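Local coordinates for protein putative alkaline phosphatase (Pseudomonas fluorescens, PDB 4F1V) that binds phosphate with high affinity in the periplasm and probably hands it to an ABC transporter for import, at residues Ala8-Ala13 against Tyr207-Phe212; Ala96-Lys101 against Thr196-Gly201. All coordinates share one frame; numbering follows the deposited sequence. Where two conformers were deposited one is given.

Interaction 1: Ala8-Ala13 against Tyr207-Phe212. With PI (hydrogenphosphate ion), chain B.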
loop_
_atom_site.group_PDB
_atom_site.type_symbol
_atom_site.label_atom_id
_atom_site.label_comp_id
_atom_site.label_asym_id
_atom_site.label_seq_id
_atom_site.Cartn_x
_atom_site.Cartn_y
_atom_site.Cartn_z
ATOM N N ALA A 8 6.188 4.264 -2.859
ATOM C CA ALA A 8 5.937 3.060 -2.084
ATOM C C ALA A 8 6.899 1.924 -2.429
ATOM O O ALA A 8 7.031 1.540 -3.602
ATOM C CB ALA A 8 4.509 2.602 -2.358
ATOM N N THR A 9 7.487 1.322 -1.386
ATOM C CA THR A 9 8.261 0.111 -1.548
ATOM C C THR A 9 7.409 -1.166 -1.553
ATOM O O THR A 9 7.831 -2.169 -2.142
ATOM C CB THR A 9 9.411 -0.022 -0.499
ATOM O OG1 THR A 9 8.873 -0.299 0.819
ATOM C CG2 THR A 9 10.308 1.176 -0.503
ATOM N N LEU A 10 6.216 -1.147 -0.944
ATOM C CA LEU A 10 5.416 -2.375 -0.849
ATOM C C LEU A 10 5.276 -3.045 -2.226
ATOM O O LEU A 10 5.443 -4.288 -2.297
ATOM C CB LEU A 10 4.108 -2.089 -0.114
ATOM C CG LEU A 10 3.007 -3.165 -0.143
ATOM C CD1 LEU A 10 2.165 -3.119 1.097
ATOM C CD2 LEU A 10 2.117 -3.033 -1.401
ATOM N N PRO A 11 4.966 -2.307 -3.293
ATOM C CA PRO A 11 4.769 -2.891 -4.642
ATOM C C PRO A 11 5.938 -2.640 -5.602
ATOM O O PRO A 11 5.795 -2.773 -6.801
ATOM C CB PRO A 11 3.533 -2.172 -5.171
ATOM C CG PRO A 11 3.767 -0.766 -4.669
ATOM C CD PRO A 11 4.490 -0.904 -3.321
ATOM N N GLN A 12 7.108 -2.257 -5.077
ATOM C CA GLN A 12 8.159 -1.841 -6.033
ATOM C C GLN A 12 8.587 -2.992 -6.948
ATOM O O GLN A 12 8.917 -2.711 -8.100
ATOM C CB GLN A 12 9.398 -1.245 -5.332
ATOM C CG GLN A 12 10.198 -2.330 -4.583
ATOM C CD GLN A 12 11.335 -1.787 -3.796
ATOM O OE1 GLN A 12 11.263 -0.671 -3.245
ATOM N NE2 GLN A 12 12.430 -2.519 -3.760
ATOM N N ALA A 13 8.540 -4.258 -6.491
ATOM C CA ALA A 13 8.947 -5.348 -7.386
ATOM C C ALA A 13 7.948 -5.546 -8.510
ATOM O O ALA A 13 8.345 -6.000 -9.617
ATOM C CB ALA A 13 9.150 -6.651 -6.588
ATOM N N TYR A 207 5.285 -6.197 10.405
ATOM C CA TYR A 207 4.215 -6.139 9.423
ATOM C C TYR A 207 4.850 -5.785 8.080
ATOM O O TYR A 207 5.851 -5.060 8.024
ATOM C CB TYR A 207 3.136 -5.092 9.837
ATOM C CG TYR A 207 3.706 -3.706 10.037
ATOM C CD1 TYR A 207 3.713 -2.779 9.003
ATOM C CD2 TYR A 207 4.306 -3.355 11.244
ATOM C CE1 TYR A 207 4.288 -1.516 9.161
ATOM C CE2 TYR A 207 4.863 -2.086 11.401
ATOM C CZ TYR A 207 4.857 -1.170 10.389
ATOM O OH TYR A 207 5.463 0.054 10.553
ATOM N N MET A 208 4.288 -6.316 6.967
ATOM C CA MET A 208 5.090 -6.294 5.726
ATOM C C MET A 208 4.263 -6.540 4.474
ATOM O O MET A 208 3.315 -7.349 4.456
ATOM C CB MET A 208 6.150 -7.420 5.835
ATOM C CG MET A 208 7.183 -7.512 4.738
ATOM S SD MET A 208 8.110 -5.986 4.407
ATOM C CE MET A 208 8.785 -5.686 6.018
ATOM N N SER A 209 4.707 -5.898 3.397
ATOM C CA SER A 209 4.303 -6.269 2.048
ATOM C C SER A 209 4.299 -7.795 1.862
ATOM O O SER A 209 5.300 -8.438 2.227
ATOM C CB SER A 209 5.318 -5.689 1.032
ATOM O OG SER A 209 5.107 -6.193 -0.228
ATOM N N PRO A 210 3.277 -8.376 1.240
ATOM C CA PRO A 210 3.297 -9.825 1.050
ATOM C C PRO A 210 4.348 -10.260 0.062
ATOM O O PRO A 210 4.752 -11.434 0.073
ATOM C CB PRO A 210 1.866 -10.130 0.600
ATOM C CG PRO A 210 1.441 -8.845 -0.092
ATOM C CD PRO A 210 2.041 -7.748 0.743
ATOM N N ASP A 211 4.824 -9.353 -0.777
ATOM C CA ASP A 211 5.986 -9.709 -1.626
ATOM C C ASP A 211 7.225 -9.924 -0.772
ATOM O O ASP A 211 7.808 -10.992 -0.677
ATOM C CB ASP A 211 6.225 -8.614 -2.667
ATOM C CG ASP A 211 7.537 -8.863 -3.414
ATOM O OD1 ASP A 211 8.282 -7.910 -3.647
ATOM O OD2 ASP A 211 7.802 -10.080 -3.720
ATOM N N PHE A 212 7.655 -8.911 -0.025
ATOM C CA PHE A 212 8.859 -8.984 0.739
ATOM C C PHE A 212 8.782 -9.918 1.990
ATOM O O PHE A 212 9.825 -10.291 2.556
ATOM C CB PHE A 212 9.332 -7.591 1.152
ATOM C CG PHE A 212 9.790 -6.760 -0.061
ATOM C CD1 PHE A 212 10.944 -7.107 -0.782
ATOM C CD2 PHE A 212 9.006 -5.730 -0.540
ATOM C CE1 PHE A 212 11.331 -6.382 -1.900
ATOM C CE2 PHE A 212 9.445 -4.977 -1.632
ATOM C CZ PHE A 212 10.590 -5.334 -2.343
HETATM P P PI B . 5.743 1.830 1.716
HETATM O O1 PI B . 5.221 3.266 1.751
HETATM O O2 PI B . 7.232 1.787 1.365
HETATM O O3 PI B . 5.460 1.127 3.049
HETATM O O4 PI B . 4.995 1.069 0.584
HETATM O O HOH W 1 7.049 -5.454 -4.375
#

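Interaction 2: Ala96-Lys101 against Thr196-Gly201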
loop_
_atom_site.group_PDB
_atom_site.type_symbol
_atom_site.label_atom_id
_atom_site.label_comp_id
_atom_site.label_asym_id
_atom_site.label_seq_id
_atom_site.Cartn_x
_atom_site.Cartn_y
_atom_site.Cartn_z
ATOM N N ALA A 96 1.165 -8.881 5.578
ATOM C CA ALA A 96 1.694 -10.106 6.207
ATOM C C ALA A 96 2.417 -9.772 7.554
ATOM O O ALA A 96 2.851 -8.640 7.744
ATOM C CB ALA A 96 2.668 -10.769 5.221
ATOM N N ILE A 97 2.554 -10.816 8.359
ATOM C CA ILE A 97 3.189 -10.729 9.668
ATOM C C ILE A 97 4.351 -11.750 9.711
ATOM O O ILE A 97 4.250 -12.816 10.333
ATOM C CB ILE A 97 2.173 -10.979 10.814
ATOM C CG1 ILE A 97 0.938 -10.061 10.700
ATOM C CG2 ILE A 97 2.854 -10.762 12.183
ATOM C CD1 ILE A 97 1.167 -8.587 10.754
ATOM N N PRO A 98 5.470 -11.435 9.016
ATOM C CA PRO A 98 6.632 -12.318 9.066
ATOM C C PRO A 98 7.348 -12.155 10.430
ATOM O O PRO A 98 7.324 -11.107 11.041
ATOM C CB PRO A 98 7.491 -11.859 7.892
ATOM C CG PRO A 98 7.190 -10.356 7.837
ATOM C CD PRO A 98 5.718 -10.259 8.168
ATOM N N PHE A 99 8.044 -13.248 10.808
ATOM C CA PHE A 99 8.774 -13.252 12.049
ATOM C C PHE A 99 9.997 -14.170 11.945
ATOM O O PHE A 99 10.020 -15.063 11.088
ATOM C CB PHE A 99 7.884 -13.656 13.245
ATOM C CG PHE A 99 7.324 -15.061 13.135
ATOM C CD1 PHE A 99 8.014 -16.159 13.632
ATOM C CD2 PHE A 99 6.100 -15.324 12.477
ATOM C CE1 PHE A 99 7.544 -17.445 13.491
ATOM C CE2 PHE A 99 5.640 -16.597 12.322
ATOM C CZ PHE A 99 6.348 -17.682 12.826
ATOM N N ASN A 100 10.959 -13.954 12.826
ATOM C CA ASN A 100 12.170 -14.735 12.915
ATOM C C ASN A 100 12.249 -15.411 14.282
ATOM O O ASN A 100 12.755 -14.836 15.247
ATOM C CB ASN A 100 13.393 -13.800 12.693
ATOM C CG ASN A 100 14.681 -14.527 12.869
ATOM O OD1 ASN A 100 14.757 -15.734 12.642
ATOM N ND2 ASN A 100 15.709 -13.827 13.320
ATOM N N LYS A 101 11.711 -16.632 14.366
ATOM C CA LYS A 101 11.677 -17.425 15.602
ATOM C C LYS A 101 11.438 -18.864 15.173
ATOM O O LYS A 101 10.334 -19.195 14.734
ATOM C CB LYS A 101 10.612 -16.920 16.596
ATOM C CG LYS A 101 10.659 -17.611 17.943
ATOM C CD LYS A 101 11.862 -17.264 18.758
ATOM C CE LYS A 101 11.772 -17.888 20.151
ATOM N NZ LYS A 101 12.934 -17.579 20.995
ATOM N N THR A 196 15.711 -7.078 6.482
ATOM C CA THR A 196 17.086 -7.260 6.923
ATOM C C THR A 196 17.212 -7.218 8.439
ATOM O O THR A 196 17.851 -8.044 9.083
ATOM C CB THR A 196 18.000 -6.200 6.227
ATOM O OG1 THR A 196 17.969 -6.478 4.830
ATOM C CG2 THR A 196 19.403 -6.185 6.796
ATOM N N ALA A 197 16.518 -6.231 9.050
ATOM C CA ALA A 197 16.540 -6.122 10.499
ATOM C C ALA A 197 15.836 -7.318 11.160
ATOM O O ALA A 197 16.266 -7.764 12.243
ATOM C CB ALA A 197 15.880 -4.790 10.948
ATOM N N LEU A 198 14.774 -7.844 10.570
ATOM C CA LEU A 198 14.089 -8.979 11.162
ATOM C C LEU A 198 15.075 -10.128 11.469
ATOM O O LEU A 198 14.975 -10.837 12.462
ATOM C CB LEU A 198 12.971 -9.429 10.211
ATOM C CG LEU A 198 11.863 -10.278 10.790
ATOM C CD1 LEU A 198 10.924 -9.449 11.676
ATOM C CD2 LEU A 198 11.047 -10.912 9.642
ATOM N N ALA A 199 16.055 -10.285 10.553
ATOM C CA ALA A 199 17.007 -11.344 10.631
ATOM C C ALA A 199 18.180 -11.011 11.528
ATOM O O ALA A 199 19.015 -11.925 11.852
ATOM C CB ALA A 199 17.505 -11.660 9.210
ATOM N N ALA A 200 18.356 -9.782 12.001
ATOM C CA ALA A 200 19.554 -9.309 12.736
ATOM C C ALA A 200 19.467 -9.551 14.222
ATOM O O ALA A 200 20.405 -9.190 14.960
ATOM C CB ALA A 200 19.800 -7.831 12.424
ATOM N N GLY A 201 18.389 -10.162 14.665
ATOM C CA GLY A 201 18.309 -10.632 16.047
ATOM C C GLY A 201 17.190 -11.671 16.131
ATOM O O GLY A 201 16.244 -11.634 15.309
#

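Interaction 1: Ala8-Ala13 against Tyr207-Phe212
L10 and S209 meet beside the phosphate pocket. The S209 hydroxyl donates to the backbone carbonyl of L10, OG to O 2.8 Å, tilted 19° from the carbonyl plane. OG lies anti to its backbone N (chi1 170°), and this turns it toward L10. S209 CB packs on the L10 branch point, 3.6 Å from CG. A water gives L10 O a second donor, at 2.9 Å. The same water donates to D211 OD1 and accepts from A13 N, so it pins the start of helix 12-15 to D211. An alanine at S209 would probably cost L10 O its hydroxyl donor and D211 N its weak acceptor, and cut the one direct hydrogen bond between the segments.

F212 sets its ring edge against the T9-Q12 turn. Its CE2 points edge-on at T9 O, 3.3 Å away. The Q12 amide stands upright to this ring, planes 89° apart, with NE2 3.6 Å from F212 CZ. NE2 is hydrogen-bonded to Q192 OE1.

The first two N-H groups of the turn bond the phosphate: T9 N to O2 at 2.8 Å and L10 N to O4 at 3.0 Å. T9 OG1 also donates to O2. S33, R142, S146, G147 and T148 bond it too, in the cleft of a Venus-flytrap binding protein. T9 O accepts from Q12 N, which would probably polarise the T9-L10 peptide and strengthen the L10 N-H as a donor.

Interaction 2: Ala96-Lys101 against Thr196-Gly201
N100 and L198 meet near the bases of their side chains, N100 CB 4.3 Å from L198 CG. From there they part: the N100 amide goes to the carbonyls at the helix end, and the L198 methyls go to P98. N100 CG is anti to its backbone N (chi1 176°), and this extends the amide toward the segment 196-201. Its ND2 donates to L198 O at 3.2 Å. The bond is bent, with an N-H...O angle of 142°, and L198 O lies 23° out of the amide plane. The same nitrogen gives a weak bond to G201 O, 3.0 Å away. One amide nitrogen thus bridges the L198 carbonyl, near the helix end, and the G201 carbonyl. L198 O also sits 3.4 Å from N100 CB.

Helix 190-198 is the connection of a beta-alpha-beta crossover, between the parallel strands 186-188 and 204-205 of a mixed sheet. Strand 99-100 is the outermost strand beside 204-205 and runs antiparallel to it. N100 is bonded through its backbone to G203 and R204. It thus meets strand 204-205 with its backbone and the helix end with its side chain.

L198 turns its two methyl branches toward the backbone of P98. CD2 lies against the P98-F99 peptide, 4.0 Å from F99 N, and makes an apolar contact with P98 CB at 4.1 Å. CD1 lies 4.0 Å from P98 O. The proline ring also rests on T206. F99 points away from the helix. Its ring packs on V107 and I205, and meets the W125 ring.

In the fold
Along the chain, segment 8-13 comes first, just after strand 5-7 of the five-stranded sheet. Segment 96-101 follows strand 85-94 of that sheet and enters the four-stranded one. The two sheets belong to the two lobes of the Venus-flytrap fold. Segment 196-201 then packs back against 96-101 and closes the loop of interaction 2. Strand 204-205 leads on to segment 207-212, which meets the phosphate-binding turn of the other lobe and closes the longer loop of interaction 1. Interaction 2 is therefore nested inside interaction 1. Their centres lie about 15 Å apart, and they touch: M208 O is probably hydrogen-bonded to A96 N, and M208 CB packs on P98 CD.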